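Local atomic coordinates of DUF4785 domain-containing protein (Legionella pneumophila subsp. pneumophila, PDB entry 4KH9), a protein that is of unknown function but binds calcium ions and joins a DUF4785 N-terminal domain to two further domains of the E-set clan. Residues A[339-351]-A[360-372]. Sequence-based numbering, arbitrary orientation.
Sequences LSDDNLYLGYLRL and VYQYNQPVKLSQL
An antiparallel beta hairpin, strands 345-353 and 358-368, closes one side of a five-stranded sheet in the E-set-like C-terminal domain, with a classic beta bulge opposite Leu-351. Val-360 and Tyr-361 both face it: Leu-351 O takes a bond from Val-360 N (2.8 Å) and a weak one from Tyr-361 N, while Leu-351 N bonds to Tyr-361 O. Leu-349 and Tyr-363 follow as a hydrogen-bonded pair; the 360-372 side then carries one extra residue in Asn-364 to Pro-366, opposite Gly-347 and Tyr-348, and pairing resumes between Leu-346 and Val-367.

On the face carrying Arg-350 and Gln-362, the extended arginine chain rises from the sheet and leans across to Asn-364 on the partner strand. Its NE (3.1 Å) and NH2 (3.0 Å) grip Asn-364 OD1 side-on. The oxygen lies in the guanidinium plane, although the two flat groups are turned 60° apart; NE approaches nearly along the C=O axis, whereas NH2 lies above the amide plane. Arg-350 CZ lies 3.6 Å over the centre of the Tyr-348 ring, which covers one guanidinium face while Asn-364 OD1 fixes the edge; the tyrosine OH bonds to Gln-298. Farther along, Tyr-345 CE1 lies 3.6 Å from Pro-366 CB; the tyrosine CG, between its backbone N and carbonyl carbon (chi1 73°), sets the ring beside the proline.

The opposite face packs inward against strands 268-278 and 281-289. Here Leu-346 CD1 meets Leu-372 CD1. Leu-369 CD1 reaches Leu-344 CB at 3.8 Å. Asp-341, salt-bridged to Lys-275 through OD2, lays its carboxylate against Leu-369, with Asp-341 CG 3.4 Å from Leu-369 CB.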
loop_
_atom_site.group_PDB
_atom_site.type_symbol
_atom_site.label_atom_id
_atom_site.label_comp_id
_atom_site.label_asym_id
_atom_site.label_seq_id
_atom_site.Cartn_x
_atom_site.Cartn_y
_atom_site.Cartn_z
ATOM N N LEU A 339 -19.968 30.002 -23.320
ATOM C CA LEU A 339 -18.693 30.678 -23.081
ATOM C C LEU A 339 -17.721 30.482 -24.243
ATOM O O LEU A 339 -17.728 29.431 -24.892
ATOM C CB LEU A 339 -18.047 30.194 -21.779
ATOM C CG LEU A 339 -18.558 30.871 -20.518
ATOM C CD1 LEU A 339 -19.608 30.038 -19.800
ATOM C CD2 LEU A 339 -17.431 31.169 -19.594
ATOM N N SER A 340 -16.876 31.501 -24.484
ATOM C CA SER A 340 -15.891 31.512 -25.559
ATOM C C SER A 340 -14.721 30.562 -25.267
ATOM O O SER A 340 -14.407 30.279 -24.108
ATOM C CB SER A 340 -15.371 32.927 -25.793
ATOM O OG SER A 340 -14.542 32.971 -26.941
ATOM N N ASP A 341 -14.085 30.094 -26.353
ATOM C CA ASP A 341 -12.933 29.192 -26.446
ATOM C C ASP A 341 -11.727 29.733 -25.645
ATOM O O ASP A 341 -10.983 28.945 -25.054
ATOM C CB ASP A 341 -12.594 29.054 -27.952
ATOM C CG ASP A 341 -11.452 28.153 -28.356
ATOM O OD1 ASP A 341 -10.294 28.475 -28.017
ATOM O OD2 ASP A 341 -11.697 27.206 -29.137
ATOM N N ASP A 342 -11.539 31.069 -25.631
ATOM C CA ASP A 342 -10.441 31.740 -24.927
ATOM C C ASP A 342 -10.565 31.630 -23.399
ATOM O O ASP A 342 -9.544 31.628 -22.703
ATOM C CB ASP A 342 -10.387 33.229 -25.315
ATOM C CG ASP A 342 -10.028 33.509 -26.760
ATOM O OD1 ASP A 342 -9.175 32.779 -27.314
ATOM O OD2 ASP A 342 -10.522 34.518 -27.307
ATOM N N ASN A 343 -11.808 31.574 -22.885
ATOM C CA ASN A 343 -12.090 31.502 -21.453
ATOM C C ASN A 343 -12.329 30.035 -20.998
ATOM O O ASN A 343 -12.792 29.819 -19.877
ATOM C CB ASN A 343 -13.305 32.390 -21.126
ATOM C CG ASN A 343 -13.452 32.807 -19.681
ATOM O OD1 ASN A 343 -12.521 32.718 -18.865
ATOM N ND2 ASN A 343 -14.636 33.290 -19.338
ATOM N N LEU A 344 -11.984 29.033 -21.845
ATOM C CA LEU A 344 -12.172 27.607 -21.508
ATOM C C LEU A 344 -10.917 26.782 -21.755
ATOM O O LEU A 344 -10.165 27.070 -22.689
ATOM C CB LEU A 344 -13.326 26.984 -22.326
ATOM C CG LEU A 344 -14.755 27.486 -22.091
ATOM C CD1 LEU A 344 -15.667 27.027 -23.212
ATOM C CD2 LEU A 344 -15.302 27.038 -20.741
ATOM N N TYR A 345 -10.713 25.719 -20.945
ATOM C CA TYR A 345 -9.602 24.791 -21.145
ATOM C C TYR A 345 -9.918 23.395 -20.547
ATOM O O TYR A 345 -10.830 23.253 -19.729
ATOM C CB TYR A 345 -8.275 25.348 -20.584
ATOM C CG TYR A 345 -8.123 25.378 -19.081
ATOM C CD1 TYR A 345 -7.617 24.280 -18.388
ATOM C CD2 TYR A 345 -8.358 26.549 -18.361
ATOM C CE1 TYR A 345 -7.437 24.311 -17.005
ATOM C CE2 TYR A 345 -8.164 26.599 -16.977
ATOM C CZ TYR A 345 -7.698 25.476 -16.305
ATOM O OH TYR A 345 -7.512 25.506 -14.944
ATOM N N LEU A 346 -9.168 22.370 -21.002
ATOM C CA LEU A 346 -9.281 20.995 -20.513
ATOM C C LEU A 346 -8.303 20.818 -19.379
ATOM O O LEU A 346 -7.093 20.943 -19.606
ATOM C CB LEU A 346 -9.031 19.955 -21.635
ATOM C CG LEU A 346 -10.042 19.884 -22.773
ATOM C CD1 LEU A 346 -9.566 18.927 -23.858
ATOM C CD2 LEU A 346 -11.394 19.481 -22.265
ATOM N N GLY A 347 -8.825 20.587 -18.168
ATOM C CA GLY A 347 -8.016 20.406 -16.957
ATOM C C GLY A 347 -7.165 19.146 -16.960
ATOM O O GLY A 347 -6.011 19.148 -16.513
ATOM N N TYR A 348 -7.739 18.042 -17.456
ATOM C CA TYR A 348 -7.007 16.790 -17.544
ATOM C C TYR A 348 -7.608 15.897 -18.605
ATOM O O TYR A 348 -8.726 16.128 -19.066
ATOM C CB TYR A 348 -6.952 16.043 -16.180
ATOM C CG TYR A 348 -8.284 15.637 -15.589
ATOM C CD1 TYR A 348 -9.010 14.581 -16.127
ATOM C CD2 TYR A 348 -8.756 16.226 -14.418
ATOM C CE1 TYR A 348 -10.200 14.155 -15.550
ATOM C CE2 TYR A 348 -9.937 15.789 -13.813
ATOM C CZ TYR A 348 -10.659 14.758 -14.387
ATOM O OH TYR A 348 -11.835 14.344 -13.815
ATOM N N LEU A 349 -6.840 14.867 -18.972
ATOM C CA LEU A 349 -7.194 13.774 -19.858
ATOM C C LEU A 349 -6.733 12.484 -19.200
ATOM O O LEU A 349 -5.528 12.235 -19.109
ATOM C CB LEU A 349 -6.598 13.950 -21.256
ATOM C CG LEU A 349 -7.109 15.130 -22.068
ATOM C CD1 LEU A 349 -6.296 15.284 -23.315
ATOM C CD2 LEU A 349 -8.587 14.978 -22.403
ATOM N N ARG A 350 -7.689 11.705 -18.682
ATOM C CA ARG A 350 -7.432 10.447 -17.961
ATOM C C ARG A 350 -8.084 9.256 -18.673
ATOM O O ARG A 350 -9.241 9.349 -19.098
ATOM C CB ARG A 350 -7.959 10.549 -16.520
ATOM C CG ARG A 350 -7.136 11.526 -15.687
ATOM C CD ARG A 350 -7.653 11.741 -14.285
ATOM N NE ARG A 350 -6.886 12.807 -13.642
ATOM C CZ ARG A 350 -7.276 13.468 -12.559
ATOM N NH1 ARG A 350 -8.434 13.180 -11.978
ATOM N NH2 ARG A 350 -6.523 14.439 -12.062
ATOM N N LEU A 351 -7.346 8.148 -18.797
ATOM C CA LEU A 351 -7.884 6.956 -19.420
ATOM C C LEU A 351 -7.831 5.809 -18.409
ATOM O O LEU A 351 -6.770 5.513 -17.870
ATOM C CB LEU A 351 -7.133 6.624 -20.727
ATOM C CG LEU A 351 -7.687 5.451 -21.547
ATOM C CD1 LEU A 351 -8.981 5.832 -22.247
ATOM C CD2 LEU A 351 -6.687 5.032 -22.592
ATOM N N VAL A 360 -4.623 4.195 -16.685
ATOM C CA VAL A 360 -3.457 3.651 -17.403
ATOM C C VAL A 360 -2.694 4.759 -18.158
ATOM O O VAL A 360 -1.509 4.582 -18.485
ATOM C CB VAL A 360 -3.824 2.471 -18.319
ATOM C CG1 VAL A 360 -4.262 1.282 -17.470
ATOM C CG2 VAL A 360 -4.905 2.839 -19.353
ATOM N N TYR A 361 -3.355 5.908 -18.354
ATOM C CA TYR A 361 -2.802 7.087 -19.007
ATOM C C TYR A 361 -3.431 8.314 -18.419
ATOM O O TYR A 361 -4.647 8.368 -18.255
ATOM C CB TYR A 361 -2.994 7.075 -20.540
ATOM C CG TYR A 361 -2.261 8.199 -21.252
ATOM C CD1 TYR A 361 -2.784 9.493 -21.285
ATOM C CD2 TYR A 361 -1.022 7.985 -21.842
ATOM C CE1 TYR A 361 -2.075 10.550 -21.855
ATOM C CE2 TYR A 361 -0.318 9.032 -22.453
ATOM C CZ TYR A 361 -0.852 10.314 -22.456
ATOM O OH TYR A 361 -0.183 11.364 -23.042
ATOM N N GLN A 362 -2.602 9.317 -18.102
ATOM C CA GLN A 362 -3.130 10.581 -17.627
ATOM C C GLN A 362 -2.237 11.731 -18.042
ATOM O O GLN A 362 -1.008 11.625 -18.040
ATOM C CB GLN A 362 -3.368 10.604 -16.112
ATOM C CG GLN A 362 -2.192 10.195 -15.230
ATOM C CD GLN A 362 -2.661 9.800 -13.852
ATOM O OE1 GLN A 362 -3.441 10.510 -13.202
ATOM N NE2 GLN A 362 -2.184 8.653 -13.377
ATOM N N TYR A 363 -2.890 12.816 -18.421
ATOM C CA TYR A 363 -2.299 14.096 -18.738
ATOM C C TYR A 363 -3.007 15.111 -17.850
ATOM O O TYR A 363 -4.172 15.413 -18.085
ATOM C CB TYR A 363 -2.395 14.408 -20.240
ATOM C CG TYR A 363 -1.653 15.671 -20.598
ATOM C CD1 TYR A 363 -0.267 15.737 -20.504
ATOM C CD2 TYR A 363 -2.337 16.815 -20.987
ATOM C CE1 TYR A 363 0.423 16.908 -20.809
ATOM C CE2 TYR A 363 -1.658 17.988 -21.304
ATOM C CZ TYR A 363 -0.276 18.026 -21.230
ATOM O OH TYR A 363 0.393 19.190 -21.517
ATOM N N ASN A 364 -2.323 15.581 -16.790
ATOM C CA ASN A 364 -2.893 16.491 -15.788
ATOM C C ASN A 364 -2.396 17.944 -15.943
ATOM O O ASN A 364 -2.329 18.683 -14.954
ATOM C CB ASN A 364 -2.573 15.983 -14.383
ATOM C CG ASN A 364 -3.062 14.583 -14.139
ATOM O OD1 ASN A 364 -4.270 14.326 -14.044
ATOM N ND2 ASN A 364 -2.128 13.644 -14.068
ATOM N N GLN A 365 -2.062 18.352 -17.172
ATOM C CA GLN A 365 -1.670 19.729 -17.449
ATOM C C GLN A 365 -2.804 20.459 -18.176
ATOM O O GLN A 365 -3.441 19.843 -19.035
ATOM C CB GLN A 365 -0.381 19.796 -18.284
ATOM C CG GLN A 365 0.921 19.664 -17.511
ATOM C CD GLN A 365 2.082 19.950 -18.439
ATOM O OE1 GLN A 365 2.640 19.045 -19.073
ATOM N NE2 GLN A 365 2.428 21.226 -18.598
ATOM N N PRO A 366 -3.059 21.768 -17.883
ATOM C CA PRO A 366 -4.111 22.503 -18.616
ATOM C C PRO A 366 -3.858 22.551 -20.125
ATOM O O PRO A 366 -2.710 22.703 -20.557
ATOM C CB PRO A 366 -4.027 23.917 -18.020
ATOM C CG PRO A 366 -3.396 23.735 -16.685
ATOM C CD PRO A 366 -2.393 22.648 -16.897
ATOM N N VAL A 367 -4.920 22.368 -20.928
ATOM C CA VAL A 367 -4.846 22.453 -22.393
ATOM C C VAL A 367 -5.893 23.457 -22.816
ATOM O O VAL A 367 -7.084 23.180 -22.708
ATOM C CB VAL A 367 -4.968 21.110 -23.189
ATOM C CG1 VAL A 367 -4.730 21.338 -24.681
ATOM C CG2 VAL A 367 -4.001 20.052 -22.679
ATOM N N LYS A 368 -5.445 24.640 -23.265
ATOM C CA LYS A 368 -6.312 25.713 -23.748
ATOM C C LYS A 368 -6.994 25.229 -25.013
ATOM O O LYS A 368 -6.362 24.515 -25.788
ATOM C CB LYS A 368 -5.488 26.993 -23.992
ATOM C CG LYS A 368 -4.884 27.613 -22.721
ATOM C CD LYS A 368 -3.765 28.627 -23.009
ATOM C CE LYS A 368 -4.233 29.948 -23.579
ATOM N NZ LYS A 368 -3.102 30.895 -23.751
ATOM N N LEU A 369 -8.279 25.584 -25.227
ATOM C CA LEU A 369 -9.003 25.142 -26.429
ATOM C C LEU A 369 -8.357 25.703 -27.705
ATOM O O LEU A 369 -8.475 25.082 -28.763
ATOM C CB LEU A 369 -10.501 25.496 -26.412
ATOM C CG LEU A 369 -11.376 25.077 -25.221
ATOM C CD1 LEU A 369 -12.845 25.174 -25.597
ATOM C CD2 LEU A 369 -11.072 23.662 -24.730
ATOM N N SER A 370 -7.638 26.847 -27.581
ATOM C CA SER A 370 -6.909 27.547 -28.646
ATOM C C SER A 370 -5.712 26.712 -29.156
ATOM O O SER A 370 -5.116 27.050 -30.181
ATOM C CB SER A 370 -6.425 28.906 -28.146
ATOM O OG SER A 370 -5.543 28.765 -27.043
ATOM N N GLN A 371 -5.361 25.639 -28.422
ATOM C CA GLN A 371 -4.307 24.684 -28.772
ATOM C C GLN A 371 -4.912 23.460 -29.513
ATOM O O GLN A 371 -4.182 22.714 -30.171
ATOM C CB GLN A 371 -3.552 24.223 -27.505
ATOM C CG GLN A 371 -2.812 25.327 -26.757
ATOM C CD GLN A 371 -2.047 24.788 -25.574
ATOM O OE1 GLN A 371 -2.454 24.936 -24.420
ATOM N NE2 GLN A 371 -0.909 24.165 -25.834
ATOM N N LEU A 372 -6.252 23.279 -29.398
ATOM C CA LEU A 372 -7.045 22.164 -29.945
ATOM C C LEU A 372 -7.816 22.563 -31.211
ATOM O O LEU A 372 -8.441 21.712 -31.852
ATOM C CB LEU A 372 -8.034 21.681 -28.859
ATOM C CG LEU A 372 -7.411 21.360 -27.490
ATOM C CD1 LEU A 372 -8.418 21.459 -26.371
ATOM C CD2 LEU A 372 -6.713 20.031 -27.505
#